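Flavoredoxin (Methanosarcina acetivorans, PDB 3BNK) binds flavin mononucleotide and probably takes part in electron transport. Local coordinates at residues B[10-15]-B[163-168]; B[17-22]-B[67-72]; B[23-28]-B[61-66]; B[95-100]-B[108-113]; B[102-107]-B[116-121]. All coordinates share one frame; numbering follows the deposited sequence.

Contact 1 (B[10-15]-B[163-168]); sequences NVFIYP and TMPDNS
Two loops meet here beside the flavin: the one leading from strand 5-7 into strand 16-25, and the turn between strands 160-163 and 168-178, where N167 and S168 both face T163 in a G1 beta bulge. F12 points at that turn and offers a ring face to M164. CB of M164 stands over its centre in a CH-pi contact, 4.1 Å from the F12 ring centroid, while SD of M164 lies 4.9 Å from the same centroid in an oblique Met-aromatic contact. Beyond CG the methionine chain is extended, and the side chain comes within about 4 Å of a bound FMN. Two waters carry the polar link. Water 1 takes the N-H of F12, donates to O of M164 and bonds OH of Y14 at 2.6 Å. Water 2 lies over the centre of the Y14 ring, donates to O of I13 at 2.8 Å and accepts from N of M164; OG1 of T163 also bonds to it and packs 3.3 Å from CE2 of Y14. F12 reaches W36, an FMN-binding residue of strand 28-41, and R39 of the second subunit adds a cation-pi contact, so the loops sit where flavin, sheet and dimer interface converge.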
# COMPACT_ATOMS: atom_id res chain seq x y z
N ASN B 10 -10.26 -4.14 12.73
CA ASN B 10 -10.37 -3.26 11.58
C ASN B 10 -9.25 -2.22 11.59
O ASN B 10 -9.45 -1.04 11.90
CB ASN B 10 -11.75 -2.58 11.56
CG ASN B 10 -12.04 -1.87 10.24
OD1 ASN B 10 -12.93 -1.01 10.17
ND2 ASN B 10 -11.31 -2.22 9.21
N VAL B 11 -8.04 -2.68 11.26
CA VAL B 11 -6.90 -1.79 11.25
C VAL B 11 -6.44 -1.54 9.82
O VAL B 11 -6.43 -2.44 8.96
CB VAL B 11 -5.76 -2.26 12.22
CG1 VAL B 11 -5.89 -3.73 12.59
CG2 VAL B 11 -4.37 -1.94 11.69
N PHE B 12 -6.07 -0.29 9.57
CA PHE B 12 -5.64 0.15 8.26
C PHE B 12 -4.12 0.11 8.21
O PHE B 12 -3.45 -0.08 9.24
CB PHE B 12 -6.19 1.55 7.99
CG PHE B 12 -7.68 1.58 7.74
CD1 PHE B 12 -8.59 1.56 8.80
CD2 PHE B 12 -8.17 1.65 6.44
CE1 PHE B 12 -9.97 1.61 8.57
CE2 PHE B 12 -9.55 1.69 6.19
CZ PHE B 12 -10.46 1.67 7.26
N ILE B 13 -3.56 0.26 7.01
CA ILE B 13 -2.11 0.24 6.86
C ILE B 13 -1.58 1.62 7.34
O ILE B 13 -2.20 2.64 7.04
CB ILE B 13 -1.67 -0.06 5.39
CG1 ILE B 13 -2.35 -1.32 4.85
CG2 ILE B 13 -0.12 -0.15 5.27
CD1 ILE B 13 -2.05 -2.59 5.62
N TYR B 14 -0.47 1.60 8.08
CA TYR B 14 0.18 2.80 8.63
C TYR B 14 1.49 3.15 7.92
O TYR B 14 2.52 2.52 8.17
CB TYR B 14 0.40 2.66 10.15
CG TYR B 14 -0.89 2.78 10.92
CD1 TYR B 14 -1.77 1.71 11.02
CD2 TYR B 14 -1.27 4.00 11.49
CE1 TYR B 14 -3.00 1.83 11.69
CE2 TYR B 14 -2.49 4.13 12.17
CZ TYR B 14 -3.34 3.04 12.26
OH TYR B 14 -4.55 3.18 12.92
N PRO B 15 1.46 4.16 7.01
CA PRO B 15 0.29 4.88 6.54
C PRO B 15 -0.20 4.25 5.24
O PRO B 15 0.41 3.29 4.76
CB PRO B 15 0.86 6.26 6.20
CG PRO B 15 2.22 5.92 5.62
CD PRO B 15 2.70 4.70 6.40
N THR B 163 -3.82 8.30 7.08
CA THR B 163 -4.02 7.44 8.20
C THR B 163 -5.53 7.47 8.57
O THR B 163 -6.14 8.53 8.63
CB THR B 163 -2.99 7.84 9.30
OG1 THR B 163 -2.71 6.74 10.17
CG2 THR B 163 -3.41 9.03 10.07
N MET B 164 -6.13 6.28 8.71
CA MET B 164 -7.53 6.16 9.15
C MET B 164 -7.60 5.20 10.35
O MET B 164 -6.67 4.41 10.55
CB MET B 164 -8.41 5.67 8.00
CG MET B 164 -8.62 6.69 6.88
SD MET B 164 -9.76 6.14 5.59
CE MET B 164 -10.21 7.67 4.79
N PRO B 165 -8.68 5.24 11.16
CA PRO B 165 -9.88 6.09 11.13
C PRO B 165 -9.68 7.45 11.80
O PRO B 165 -10.61 8.25 11.83
CB PRO B 165 -10.91 5.27 11.93
CG PRO B 165 -10.10 4.59 12.94
CD PRO B 165 -8.76 4.27 12.27
N ASP B 166 -8.49 7.73 12.29
CA ASP B 166 -8.17 9.07 12.77
C ASP B 166 -8.35 10.12 11.66
O ASP B 166 -8.54 11.30 11.96
CB ASP B 166 -6.75 9.10 13.35
CG ASP B 166 -5.69 8.75 12.34
OD1 ASP B 166 -5.54 7.55 11.98
OD2 ASP B 166 -5.01 9.68 11.90
N ASN B 167 -8.28 9.69 10.40
CA ASN B 167 -8.50 10.56 9.24
C ASN B 167 -7.52 11.74 9.10
O ASN B 167 -7.94 12.90 9.06
CB ASN B 167 -9.96 11.02 9.17
CG ASN B 167 -10.93 9.87 8.97
OD1 ASN B 167 -10.54 8.76 8.58
ND2 ASN B 167 -12.20 10.12 9.24
N SER B 168 -6.22 11.44 9.01
CA SER B 168 -5.20 12.49 8.88
C SER B 168 -4.40 12.37 7.58
O SER B 168 -4.20 11.29 7.05
CB SER B 168 -4.23 12.48 10.07
OG SER B 168 -4.92 12.37 11.32
O HOH W 1 -6.33 1.63 11.77
O HOH W 2 -3.90 4.10 8.77

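Contact 2 (B[17-22]-B[67-72]); sequences PVTLLG and FSVNFP
From CB to amide, the N70 side chain runs along the backbone of strand 19-22. Its CB lies 3.3 Å from O of L20, and CG, anti to the carbonyl carbon (chi1 -63°), turns the amide toward S68. ND2 then donates twice: to O of L20 at 3.1 Å, from above that carbonyl plane, and to OG of S68 at 3.0 Å, itself hydrogen-bonded to O of P108. OD1 looks the other way, taking hydrogen bonds from ND2 of N116 and N of I110. Because the backbone N of N70 also donates to O of L20, one residue grips that oxygen with two N-H groups. In the same pair, O of N70 accepts from N of L20 at 2.7 Å and, from above its carbonyl plane, from OG1 of T19 at 2.7 Å. On the other face L21 pairs with V69, and CD2 of L21 lies 3.4 Å from CD1 of F67. An alanine in place of N70 would remove the amide with its bonds to S68, N116 and I110, and would probably leave O of L20 with one grip fewer. L20–N70 and G22–S68 are hydrogen-bonded pairs flanking the non-hydrogen-bonded L21–V69, the regular antiparallel alternation; with residues 28-41 on the far side of strand 16-25, it is consistent with the FMN-binding split barrel of flavin reductase-like proteins.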
# COMPACT_ATOMS: atom_id res chain seq x y z
N PRO B 17 -0.96 5.34 1.11
CA PRO B 17 -0.63 6.36 0.12
C PRO B 17 -1.89 7.19 -0.19
O PRO B 17 -2.99 6.83 0.22
CB PRO B 17 -0.24 5.52 -1.09
CG PRO B 17 -1.09 4.28 -0.96
CD PRO B 17 -1.15 4.01 0.50
N VAL B 18 -1.72 8.29 -0.90
CA VAL B 18 -2.87 9.11 -1.32
C VAL B 18 -2.84 9.26 -2.82
O VAL B 18 -1.93 9.88 -3.40
CB VAL B 18 -2.92 10.50 -0.62
CG1 VAL B 18 -4.04 11.36 -1.19
CG2 VAL B 18 -3.09 10.33 0.87
N THR B 19 -3.86 8.69 -3.45
CA THR B 19 -3.91 8.64 -4.88
C THR B 19 -5.30 9.06 -5.36
O THR B 19 -6.26 9.06 -4.59
CB THR B 19 -3.49 7.23 -5.44
OG1 THR B 19 -3.15 7.36 -6.81
CG2 THR B 19 -4.60 6.25 -5.40
N LEU B 20 -5.38 9.43 -6.62
CA LEU B 20 -6.66 9.66 -7.25
C LEU B 20 -6.88 8.55 -8.30
O LEU B 20 -6.05 8.31 -9.17
CB LEU B 20 -6.70 11.06 -7.86
CG LEU B 20 -7.44 12.22 -7.17
CD1 LEU B 20 -8.13 11.88 -5.85
CD2 LEU B 20 -6.55 13.49 -7.07
N LEU B 21 -8.01 7.86 -8.16
CA LEU B 21 -8.32 6.77 -9.06
C LEU B 21 -9.26 7.29 -10.15
O LEU B 21 -10.35 7.79 -9.85
CB LEU B 21 -8.98 5.62 -8.28
CG LEU B 21 -9.40 4.33 -9.00
CD1 LEU B 21 -10.42 4.58 -10.06
CD2 LEU B 21 -8.21 3.61 -9.64
N GLY B 22 -8.82 7.17 -11.40
CA GLY B 22 -9.59 7.66 -12.54
C GLY B 22 -10.25 6.54 -13.33
O GLY B 22 -9.64 5.50 -13.59
N PHE B 67 -8.26 1.71 -15.74
CA PHE B 67 -8.27 2.75 -14.74
C PHE B 67 -6.89 3.40 -14.64
O PHE B 67 -5.90 2.90 -15.19
CB PHE B 67 -8.73 2.21 -13.37
CG PHE B 67 -7.81 1.18 -12.76
CD1 PHE B 67 -6.77 1.57 -11.91
CD2 PHE B 67 -7.98 -0.19 -13.03
CE1 PHE B 67 -5.92 0.61 -11.33
CE2 PHE B 67 -7.13 -1.15 -12.46
CZ PHE B 67 -6.11 -0.75 -11.61
N SER B 68 -6.83 4.54 -13.95
CA SER B 68 -5.56 5.18 -13.67
C SER B 68 -5.36 5.39 -12.18
O SER B 68 -6.32 5.50 -11.42
CB SER B 68 -5.43 6.52 -14.42
OG SER B 68 -6.45 7.42 -14.02
N VAL B 69 -4.09 5.45 -11.80
CA VAL B 69 -3.68 5.76 -10.45
C VAL B 69 -2.83 7.02 -10.56
O VAL B 69 -1.81 7.01 -11.25
CB VAL B 69 -2.89 4.60 -9.82
CG1 VAL B 69 -2.51 4.92 -8.38
CG2 VAL B 69 -3.70 3.31 -9.86
N ASN B 70 -3.27 8.08 -9.88
CA ASN B 70 -2.75 9.44 -10.06
C ASN B 70 -2.24 9.98 -8.73
O ASN B 70 -2.93 9.87 -7.71
CB ASN B 70 -3.85 10.39 -10.59
CG ASN B 70 -4.38 9.99 -11.96
OD1 ASN B 70 -3.75 10.27 -12.99
ND2 ASN B 70 -5.54 9.36 -11.99
N PHE B 71 -1.03 10.54 -8.72
CA PHE B 71 -0.41 10.99 -7.46
C PHE B 71 -0.45 12.51 -7.33
O PHE B 71 0.32 13.19 -7.98
CB PHE B 71 1.05 10.50 -7.35
CG PHE B 71 1.18 9.03 -7.10
CD1 PHE B 71 1.07 8.12 -8.15
CD2 PHE B 71 1.40 8.55 -5.81
CE1 PHE B 71 1.18 6.75 -7.94
CE2 PHE B 71 1.51 7.19 -5.57
CZ PHE B 71 1.39 6.28 -6.64
N PRO B 72 -1.34 13.04 -6.48
CA PRO B 72 -1.30 14.49 -6.25
C PRO B 72 -0.10 14.90 -5.38
O PRO B 72 0.42 14.09 -4.61
CB PRO B 72 -2.63 14.76 -5.54
CG PRO B 72 -2.88 13.49 -4.76
CD PRO B 72 -2.40 12.39 -5.67
O HOH W 3 -0.22 11.97 -2.95

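Contact 3 (B[23-28]-B[61-66]); sequences ANVKGK and IAENGS
OE1 of E63 is the best-held polar atom, gripped by two donors. The first is the backbone N of K26, 2.9 Å from OE1 of E63 and nearly straight (163°), which meets the syn lone pair. The second is water 5, which donates to OE1 of E63 at 2.7 Å. That water accepts in turn from N of G27 and ND2 of N64, so a single molecule ties the end of helix 57-64 to the tip of a hairpin. The tip is a type I' turn from V25 to K28, closed by V25 N to K28 O and K28 N to V25 O; K26 and G27 both have positive phi, as such a turn requires, and N of K26 meets E63 directly, N of G27 through water 5. E63 spans the distance with an extended chain, and its OE2 rests 3.8 Å from CG1 of V25, the valine side chain lying across the glutamate. N64 brings ND2 within 3.4 Å of CB of N24, gives an N-H to O of G60 in its own helix, and bonds T106 through OD1. Deeper in, CB of A23 packs on CG1 of I61 at 3.7 Å, and water 4 joins N of N24 to O of S66. V25 also touches Y56 and N30, which bind FMN. Within the two segments one neutral N-H and one water hold the carboxylate; with both donors on OE1 and an exposed position, E63 is probably ionised, and NZ of K26, 6.1 Å from OE2 of E63, would add at most a weak long-range attraction.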
# COMPACT_ATOMS: atom_id res chain seq x y z
N ALA B 23 -11.51 6.74 -13.69
CA ALA B 23 -12.22 5.84 -14.57
C ALA B 23 -13.28 6.58 -15.38
O ALA B 23 -13.86 7.57 -14.92
CB ALA B 23 -12.83 4.68 -13.79
N ASN B 24 -13.48 6.13 -16.61
CA ASN B 24 -14.64 6.55 -17.37
C ASN B 24 -15.84 5.76 -16.88
O ASN B 24 -15.76 4.54 -16.72
CB ASN B 24 -14.45 6.32 -18.87
CG ASN B 24 -13.74 7.48 -19.56
OD1 ASN B 24 -13.18 8.37 -18.90
ND2 ASN B 24 -13.77 7.48 -20.88
N VAL B 25 -16.93 6.48 -16.62
CA VAL B 25 -18.20 5.88 -16.26
C VAL B 25 -19.20 6.52 -17.20
O VAL B 25 -19.32 7.75 -17.24
CB VAL B 25 -18.59 6.12 -14.78
CG1 VAL B 25 -19.67 5.10 -14.35
CG2 VAL B 25 -17.38 6.02 -13.84
N LYS B 26 -19.88 5.68 -18.00
CA LYS B 26 -20.78 6.14 -19.05
C LYS B 26 -20.14 7.23 -19.93
O LYS B 26 -20.77 8.24 -20.26
CB LYS B 26 -22.12 6.62 -18.47
CG LYS B 26 -22.98 5.52 -17.87
CD LYS B 26 -24.11 6.12 -17.04
CE LYS B 26 -24.73 5.09 -16.12
NZ LYS B 26 -25.39 5.73 -14.94
N GLY B 27 -18.87 7.01 -20.29
CA GLY B 27 -18.14 7.89 -21.19
C GLY B 27 -17.57 9.16 -20.58
O GLY B 27 -16.88 9.92 -21.27
N LYS B 28 -17.85 9.38 -19.29
CA LYS B 28 -17.42 10.60 -18.58
C LYS B 28 -16.39 10.28 -17.50
O LYS B 28 -16.51 9.30 -16.79
CB LYS B 28 -18.63 11.31 -17.98
CG LYS B 28 -18.38 12.75 -17.52
CD LYS B 28 -19.67 13.61 -17.56
CE LYS B 28 -20.83 13.02 -16.76
NZ LYS B 28 -20.50 12.72 -15.32
N ILE B 61 -14.91 1.09 -14.06
CA ILE B 61 -13.80 0.16 -14.22
C ILE B 61 -14.27 -1.16 -14.85
O ILE B 61 -13.62 -1.68 -15.76
CB ILE B 61 -12.98 -0.06 -12.93
CG1 ILE B 61 -12.46 1.30 -12.40
CG2 ILE B 61 -11.82 -0.99 -13.18
CD1 ILE B 61 -11.63 1.20 -11.14
N ALA B 62 -15.43 -1.66 -14.41
CA ALA B 62 -16.02 -2.85 -15.03
C ALA B 62 -16.35 -2.64 -16.52
O ALA B 62 -16.08 -3.52 -17.32
CB ALA B 62 -17.25 -3.32 -14.24
N GLU B 63 -16.91 -1.48 -16.86
CA GLU B 63 -17.31 -1.14 -18.24
C GLU B 63 -16.09 -1.14 -19.18
O GLU B 63 -16.09 -1.78 -20.24
CB GLU B 63 -17.97 0.26 -18.29
CG GLU B 63 -19.26 0.47 -17.45
CD GLU B 63 -19.79 1.94 -17.39
OE1 GLU B 63 -19.30 2.82 -18.12
OE2 GLU B 63 -20.73 2.20 -16.60
N ASN B 64 -15.05 -0.43 -18.76
CA ASN B 64 -13.91 -0.16 -19.62
C ASN B 64 -12.75 -1.12 -19.47
O ASN B 64 -11.91 -1.21 -20.36
CB ASN B 64 -13.41 1.27 -19.38
CG ASN B 64 -14.40 2.29 -19.85
OD1 ASN B 64 -14.58 2.49 -21.05
ND2 ASN B 64 -15.08 2.93 -18.91
N GLY B 65 -12.69 -1.82 -18.35
CA GLY B 65 -11.56 -2.70 -18.09
C GLY B 65 -10.27 -1.92 -18.03
O GLY B 65 -9.22 -2.41 -18.47
N SER B 66 -10.35 -0.71 -17.48
CA SER B 66 -9.19 0.17 -17.36
C SER B 66 -9.38 1.19 -16.25
O SER B 66 -10.51 1.51 -15.88
CB SER B 66 -8.89 0.88 -18.69
OG SER B 66 -9.78 1.95 -18.91
O HOH W 4 -11.96 3.61 -17.06
O HOH W 5 -17.87 4.04 -20.00

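Contact 4 (B[95-100]-B[108-113]); sequences GLFEVF and PMIKEC
The backbones form a very short antiparallel hairpin, with V99 and I110 a non-hydrogen-bonded pair and F100 and M109 a hydrogen-bonded one, N of M109 reaching O of F100 at 2.8 Å nearly along the C=O axis. One step outward, N of K111 bonds O of E98 at 2.9 Å and more straightly (172°). Beside it, E112 bends at chi2 (100°) to swing its carboxylate back to the backbone N of E98: OE1 of E112 takes that N of E98 at 3.1 Å through its syn lone pair, and OE2 adds a weak second bond to the same N-H. F100 makes the largest single contribution to the contact. Its CG sits between the backbone N and the carbonyl carbon (chi1 77°), which lays the ring over M109. CB of M109 lies over one face, 3.8 Å from the F100 ring centroid, and the chain bends at chi3 so that SD makes an oblique Met-aromatic contact and CE of M109 comes 3.7 Å from CE1 of F100. CG of K111 approaches CD2 of F100 at 3.5 Å. F97 is clasped between its neighbour L96 on one face and CD1 of I110 on the other, on the side of helix 77-83. Through the backbone of P108 and I110 the hairpin is fastened to strand 66-71. E98 and E112 keep carboxylates 4.5 Å apart (OE2 to OE2), a repulsion that the two bonds to E98 N and the nearby K111 amine would probably offset.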
# COMPACT_ATOMS: atom_id res chain seq x y z
N GLY B 95 -14.76 17.76 -14.41
CA GLY B 95 -14.28 19.11 -14.67
C GLY B 95 -13.34 19.70 -13.64
O GLY B 95 -12.85 20.81 -13.82
N LEU B 96 -13.10 18.96 -12.56
CA LEU B 96 -12.27 19.45 -11.46
C LEU B 96 -10.81 19.64 -11.88
O LEU B 96 -10.14 20.58 -11.43
CB LEU B 96 -12.35 18.49 -10.26
CG LEU B 96 -12.51 19.04 -8.83
CD1 LEU B 96 -11.68 18.20 -7.89
CD2 LEU B 96 -12.14 20.51 -8.66
N PHE B 97 -10.35 18.75 -12.76
CA PHE B 97 -8.96 18.70 -13.20
C PHE B 97 -8.87 18.82 -14.73
O PHE B 97 -9.88 18.68 -15.43
CB PHE B 97 -8.31 17.38 -12.76
CG PHE B 97 -8.39 17.09 -11.28
CD1 PHE B 97 -9.20 16.06 -10.80
CD2 PHE B 97 -7.65 17.82 -10.36
CE1 PHE B 97 -9.27 15.76 -9.43
CE2 PHE B 97 -7.73 17.54 -8.99
CZ PHE B 97 -8.53 16.51 -8.53
N GLU B 98 -7.66 19.09 -15.23
CA GLU B 98 -7.36 18.94 -16.65
C GLU B 98 -7.11 17.46 -16.91
O GLU B 98 -6.19 16.86 -16.34
CB GLU B 98 -6.12 19.74 -17.05
CG GLU B 98 -6.31 21.25 -17.20
CD GLU B 98 -5.04 21.96 -17.66
OE1 GLU B 98 -5.13 22.78 -18.60
OE2 GLU B 98 -3.94 21.68 -17.09
N VAL B 99 -7.93 16.86 -17.77
CA VAL B 99 -7.86 15.43 -18.01
C VAL B 99 -7.18 15.09 -19.34
O VAL B 99 -7.46 15.70 -20.38
CB VAL B 99 -9.27 14.77 -17.91
CG1 VAL B 99 -9.23 13.29 -18.31
CG2 VAL B 99 -9.83 14.93 -16.50
N PHE B 100 -6.27 14.13 -19.29
CA PHE B 100 -5.66 13.56 -20.48
C PHE B 100 -5.81 12.03 -20.49
O PHE B 100 -5.88 11.39 -19.44
CB PHE B 100 -4.19 14.01 -20.65
CG PHE B 100 -3.20 13.30 -19.74
CD1 PHE B 100 -2.37 12.30 -20.25
CD2 PHE B 100 -3.08 13.64 -18.40
CE1 PHE B 100 -1.46 11.62 -19.43
CE2 PHE B 100 -2.16 12.98 -17.57
CZ PHE B 100 -1.36 11.96 -18.10
N PRO B 108 -9.07 7.92 -17.64
CA PRO B 108 -8.78 9.34 -17.55
C PRO B 108 -7.69 9.63 -16.51
O PRO B 108 -7.73 9.12 -15.40
CB PRO B 108 -10.14 9.94 -17.14
CG PRO B 108 -10.82 8.85 -16.38
CD PRO B 108 -10.34 7.55 -16.99
N MET B 109 -6.70 10.43 -16.92
CA MET B 109 -5.57 10.78 -16.05
C MET B 109 -5.54 12.28 -15.78
O MET B 109 -6.09 13.07 -16.55
CB MET B 109 -4.26 10.30 -16.66
CG MET B 109 -4.10 8.79 -16.60
SD MET B 109 -2.70 8.18 -17.55
CE MET B 109 -3.28 8.42 -19.24
N ILE B 110 -4.90 12.65 -14.68
CA ILE B 110 -4.92 14.04 -14.20
C ILE B 110 -3.61 14.76 -14.51
O ILE B 110 -2.54 14.38 -14.02
CB ILE B 110 -5.19 14.12 -12.68
CG1 ILE B 110 -6.54 13.49 -12.33
CG2 ILE B 110 -5.15 15.60 -12.20
CD1 ILE B 110 -6.74 13.25 -10.85
N LYS B 111 -3.69 15.82 -15.31
CA LYS B 111 -2.50 16.52 -15.78
C LYS B 111 -1.65 17.08 -14.63
O LYS B 111 -0.43 17.05 -14.69
CB LYS B 111 -2.88 17.65 -16.75
CG LYS B 111 -3.21 17.15 -18.13
CD LYS B 111 -3.84 18.23 -19.01
CE LYS B 111 -4.12 17.71 -20.41
NZ LYS B 111 -4.66 18.80 -21.29
N GLU B 112 -2.33 17.56 -13.60
CA GLU B 112 -1.68 18.25 -12.49
C GLU B 112 -0.94 17.29 -11.53
O GLU B 112 0.01 17.69 -10.85
CB GLU B 112 -2.69 19.15 -11.77
CG GLU B 112 -3.39 20.18 -12.71
CD GLU B 112 -4.82 19.80 -13.19
OE1 GLU B 112 -5.05 18.70 -13.69
OE2 GLU B 112 -5.73 20.65 -13.08
N CYS B 113 -1.36 16.02 -11.51
CA CYS B 113 -0.71 14.99 -10.69
C CYS B 113 0.73 14.71 -11.14
O CYS B 113 1.06 14.80 -12.32
CB CYS B 113 -1.56 13.71 -10.63
SG CYS B 113 -3.00 13.86 -9.52

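Contact 5 (B[102-107]-B[116-121]); sequences GELKTA and NLECRV
E118 stands straight out from strand 115-126, CG anti to the backbone N (chi1 -178°) and the next torsion also anti (chi2 -177°), so its carboxylate arrives at the start of the type I turn G102–K105. L104, with CG anti to its carbonyl carbon (chi1 -61°), comes back the other way, so the two side chains run alongside, head to tail. OE2 of E118 accepts from N of L104 at 2.8 Å, a bond that enters from above the carboxylate plane. Water 6 donates to the same OE2 of E118 at 2.6 Å; it also accepts from N of G102 and donates to O of A107, joining both ends of the loop to the glutamate. OE1 of E118 gets a weak bond from N of E103, and its second partner is OH of Y141 on strand 130-142. A side chain at G102 would probably not fit, because a CB would collide with OE1 of E118. Carbon contacts complete the fit: CD1 of L104 lies 3.8 Å from CG of E118 and packs against the backbone of C119, and CB of A107 is 4.4 Å from CG of E118. E103 forms a salt bridge through OE2 with K6 of the second subunit. An alanine in place of E118 would take away the carboxylate, and would probably leave the N-H of L104 and water 6 without this acceptor and the turn less firmly fixed. This buried carboxylate is probably ionised, its charge stabilised by the N-H groups, water and hydroxyl that donate to it, with no charged partner of the two segments in contact.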
# COMPACT_ATOMS: atom_id res chain seq x y z
N GLY B 102 -4.49 8.24 -22.53
CA GLY B 102 -3.28 7.62 -23.07
C GLY B 102 -3.61 6.45 -23.97
O GLY B 102 -4.67 6.43 -24.60
N GLU B 103 -2.71 5.46 -23.99
CA GLU B 103 -2.75 4.33 -24.93
C GLU B 103 -4.02 3.47 -24.82
O GLU B 103 -4.48 2.91 -25.82
CB GLU B 103 -1.51 3.45 -24.77
CG GLU B 103 -0.17 4.12 -25.14
CD GLU B 103 1.07 3.29 -24.78
OE1 GLU B 103 0.94 2.10 -24.41
OE2 GLU B 103 2.20 3.83 -24.87
N LEU B 104 -4.57 3.38 -23.61
CA LEU B 104 -5.77 2.59 -23.37
C LEU B 104 -7.04 3.36 -23.73
O LEU B 104 -8.12 2.78 -23.76
CB LEU B 104 -5.83 2.11 -21.92
CG LEU B 104 -4.70 1.20 -21.42
CD1 LEU B 104 -4.96 0.80 -19.99
CD2 LEU B 104 -4.49 -0.06 -22.31
N LYS B 105 -6.90 4.66 -23.97
CA LYS B 105 -7.98 5.51 -24.54
C LYS B 105 -9.09 5.88 -23.55
O LYS B 105 -9.78 6.88 -23.71
CB LYS B 105 -8.59 4.85 -25.79
CG LYS B 105 -7.57 4.28 -26.80
CD LYS B 105 -7.38 5.17 -28.01
CE LYS B 105 -6.47 6.37 -27.77
NZ LYS B 105 -6.62 7.43 -28.86
N THR B 106 -9.23 5.09 -22.50
CA THR B 106 -10.45 5.10 -21.71
C THR B 106 -10.22 5.26 -20.20
O THR B 106 -11.17 5.24 -19.41
CB THR B 106 -11.23 3.81 -21.99
OG1 THR B 106 -12.47 3.86 -21.30
CG2 THR B 106 -10.47 2.63 -21.50
N ALA B 107 -8.96 5.37 -19.80
CA ALA B 107 -8.62 5.64 -18.41
C ALA B 107 -8.19 7.10 -18.23
O ALA B 107 -7.08 7.48 -18.59
CB ALA B 107 -7.56 4.68 -17.90
N ASN B 116 1.25 9.45 -13.15
CA ASN B 116 0.02 8.76 -13.58
C ASN B 116 0.31 7.37 -14.11
O ASN B 116 1.13 7.21 -15.02
CB ASN B 116 -0.73 9.56 -14.67
CG ASN B 116 -0.61 11.06 -14.49
OD1 ASN B 116 0.32 11.68 -15.01
ND2 ASN B 116 -1.58 11.66 -13.79
N LEU B 117 -0.34 6.37 -13.52
CA LEU B 117 -0.21 4.98 -13.95
C LEU B 117 -1.49 4.55 -14.66
O LEU B 117 -2.55 4.51 -14.05
CB LEU B 117 0.12 4.06 -12.77
CG LEU B 117 1.23 4.49 -11.80
CD1 LEU B 117 1.46 3.45 -10.69
CD2 LEU B 117 2.58 4.85 -12.51
N GLU B 118 -1.37 4.24 -15.95
CA GLU B 118 -2.49 3.87 -16.79
C GLU B 118 -2.59 2.34 -16.80
O GLU B 118 -1.66 1.66 -17.22
CB GLU B 118 -2.29 4.44 -18.20
CG GLU B 118 -3.41 4.19 -19.20
CD GLU B 118 -3.08 4.74 -20.60
OE1 GLU B 118 -1.88 4.94 -20.92
OE2 GLU B 118 -4.03 4.97 -21.39
N CYS B 119 -3.71 1.80 -16.33
CA CYS B 119 -3.77 0.37 -16.02
C CYS B 119 -4.86 -0.40 -16.75
O CYS B 119 -6.00 0.07 -16.88
CB CYS B 119 -3.89 0.13 -14.51
SG CYS B 119 -2.62 1.00 -13.57
N ARG B 120 -4.49 -1.59 -17.20
CA ARG B 120 -5.45 -2.48 -17.85
C ARG B 120 -5.90 -3.57 -16.91
O ARG B 120 -5.09 -4.32 -16.39
CB ARG B 120 -4.86 -3.09 -19.12
CG ARG B 120 -5.96 -3.50 -20.08
CD ARG B 120 -5.77 -4.86 -20.66
NE ARG B 120 -4.67 -4.92 -21.61
CZ ARG B 120 -3.60 -5.69 -21.46
NH1 ARG B 120 -3.47 -6.46 -20.38
NH2 ARG B 120 -2.66 -5.69 -22.39
N VAL B 121 -7.20 -3.65 -16.68
CA VAL B 121 -7.74 -4.66 -15.78
C VAL B 121 -7.36 -6.05 -16.30
O VAL B 121 -7.61 -6.37 -17.46
CB VAL B 121 -9.26 -4.53 -15.56
CG1 VAL B 121 -9.79 -5.70 -14.75
CG2 VAL B 121 -9.59 -3.22 -14.85
O HOH W 6 -6.11 6.43 -21.02

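In the fold
Contact 1 closes the longest loop of the five and encloses the other four; contact 3 is nested inside contact 2, which comes before contacts 4 and 5, whose segments alternate. Contact 2 lies near the middle of the chain, about 4 Å from its centre. Contacts 2 and 3 share strand 16-25, contacts 2 and 5 adjoin through neighbouring strands 66-71 and 115-126 of the main antiparallel sheet, and contact 4 is a separate two-stranded hairpin packed against them; the centres of these four are 11 to 16 Å apart. Contact 1 lies on the far side of the chain's centre from contacts 3, 4 and 5, beside a bound FMN. Contacts 1, 2, 4 and 5 all touch the second subunit.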